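Local coordinates for protein pyridoxamine 5'-phosphate oxidase (Burkholderia, PDB 4HMW) that uses FMN and molecular oxygen to catalyse several oxidations in the terminal steps of phenazine antibiotic biosynthesis, at residues Val18-Pro21 with Glu22-Asp25. Residues are numbered along the deposited sequence; the frame is centred on the assembly and turned at random.
Sequences VLFP and EYDD
The chain turns sharply after Phe20: Tyr23 N donates a hydrogen bond to Phe20 O (3.1 Å), and Asp24 N donates one to Pro21 O (3.3 Å). Asp25 N adds a weak hydrogen bond to Pro21 O. The side chain of Phe20 tucks back under this turn. With CG anti to the backbone N (chi1 -176°), its ring lies beneath Tyr23, whose CB stands over the ring centre in a CH-pi contact, 3.8 Å from the centroid. The two aromatic rings meet obliquely. These are two overlapping type I beta-turns in the loop before helix 30-43. Phe20 is buried here against Leu33 and Trp37 of that helix and against strands 184-189 and 197-204. Glu22 runs alongside Pro21. Its chain bends at chi2 (91°), which brings OE1 to 3.4 Å from Pro21 CD and to the edge of the Phe20 ring. A water donates to Glu22 OE1 at 2.6 Å and, weakly, to Leu19 O. Glu22 OE2 forms a salt bridge with Arg36. Tyr23 packs on Leu149 of the second subunit, and Asp24 OD2 forms a salt bridge with Arg152 of that subunit.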
loop_
_atom_site.group_PDB
_atom_site.type_symbol
_atom_site.label_atom_id
_atom_site.label_comp_id
_atom_site.label_asym_id
_atom_site.label_seq_id
_atom_site.Cartn_x
_atom_site.Cartn_y
_atom_site.Cartn_z
ATOM N N VAL B 18 -16.670 -10.273 -9.238
ATOM C CA VAL B 18 -17.493 -9.089 -9.393
ATOM C C VAL B 18 -17.567 -8.717 -10.874
ATOM O O VAL B 18 -16.717 -9.100 -11.668
ATOM C CB VAL B 18 -17.078 -7.922 -8.531
ATOM C CG1 VAL B 18 -16.996 -8.412 -7.064
ATOM C CG2 VAL B 18 -15.810 -7.277 -9.056
ATOM N N LEU B 19 -18.625 -8.011 -11.250
ATOM C CA LEU B 19 -18.812 -7.673 -12.639
ATOM C C LEU B 19 -17.812 -6.583 -13.003
ATOM O O LEU B 19 -17.500 -5.702 -12.193
ATOM C CB LEU B 19 -20.207 -7.140 -12.878
ATOM C CG LEU B 19 -20.644 -7.207 -14.335
ATOM C CD1 LEU B 19 -21.126 -8.615 -14.697
ATOM C CD2 LEU B 19 -21.735 -6.118 -14.622
ATOM N N PHE B 20 -17.352 -6.612 -14.234
ATOM C CA PHE B 20 -16.291 -5.686 -14.675
ATOM C C PHE B 20 -16.432 -5.617 -16.199
ATOM O O PHE B 20 -15.568 -6.053 -16.932
ATOM C CB PHE B 20 -14.953 -6.247 -14.234
ATOM C CG PHE B 20 -13.740 -5.358 -14.524
ATOM C CD1 PHE B 20 -13.869 -4.052 -14.997
ATOM C CD2 PHE B 20 -12.463 -5.859 -14.304
ATOM C CE1 PHE B 20 -12.743 -3.281 -15.235
ATOM C CE2 PHE B 20 -11.345 -5.091 -14.550
ATOM C CZ PHE B 20 -11.483 -3.795 -15.028
ATOM N N PRO B 21 -17.530 -5.042 -16.667
ATOM C CA PRO B 21 -17.753 -5.029 -18.119
ATOM C C PRO B 21 -16.731 -4.164 -18.831
ATOM O O PRO B 21 -16.460 -4.424 -20.008
ATOM C CB PRO B 21 -19.171 -4.461 -18.264
ATOM C CG PRO B 21 -19.473 -3.798 -16.975
ATOM C CD PRO B 21 -18.714 -4.579 -15.931
ATOM N N GLU B 22 -16.149 -3.198 -18.124
ATOM C CA GLU B 22 -15.126 -2.310 -18.700
ATOM C C GLU B 22 -13.816 -3.024 -19.043
ATOM O O GLU B 22 -12.967 -2.485 -19.776
ATOM C CB GLU B 22 -14.845 -1.161 -17.734
ATOM C CG GLU B 22 -16.047 -0.283 -17.479
ATOM C CD GLU B 22 -16.914 -0.715 -16.279
ATOM O OE1 GLU B 22 -16.672 -1.814 -15.689
ATOM O OE2 GLU B 22 -17.845 0.070 -15.942
ATOM N N TYR B 23 -13.630 -4.231 -18.521
ATOM C CA TYR B 23 -12.435 -4.995 -18.846
ATOM C C TYR B 23 -12.362 -5.210 -20.346
ATOM O O TYR B 23 -11.295 -5.115 -20.933
ATOM C CB TYR B 23 -12.494 -6.316 -18.097
ATOM C CG TYR B 23 -11.413 -7.350 -18.344
ATOM C CD1 TYR B 23 -10.055 -7.130 -18.001
ATOM C CD2 TYR B 23 -11.759 -8.586 -18.820
ATOM C CE1 TYR B 23 -9.108 -8.100 -18.195
ATOM C CE2 TYR B 23 -10.814 -9.567 -18.980
ATOM C CZ TYR B 23 -9.504 -9.344 -18.682
ATOM O OH TYR B 23 -8.631 -10.417 -18.876
ATOM N N ASP B 24 -13.498 -5.465 -20.980
ATOM C CA ASP B 24 -13.472 -5.662 -22.421
ATOM C C ASP B 24 -13.846 -4.422 -23.203
ATOM O O ASP B 24 -13.677 -4.382 -24.416
ATOM C CB ASP B 24 -14.343 -6.837 -22.811
ATOM C CG ASP B 24 -13.703 -8.166 -22.450
ATOM O OD1 ASP B 24 -12.484 -8.367 -22.711
ATOM O OD2 ASP B 24 -14.419 -9.008 -21.885
ATOM N N ASP B 25 -14.308 -3.388 -22.519
ATOM C CA ASP B 25 -14.624 -2.136 -23.207
ATOM C C ASP B 25 -14.315 -0.909 -22.331
ATOM O O ASP B 25 -15.196 -0.286 -21.769
ATOM C CB ASP B 25 -16.087 -2.198 -23.618
ATOM C CG ASP B 25 -16.483 -1.090 -24.555
ATOM O OD1 ASP B 25 -15.584 -0.497 -25.214
ATOM O OD2 ASP B 25 -17.708 -0.826 -24.619
HETATM O O HOH W 1 -16.700 -2.491 -13.175
#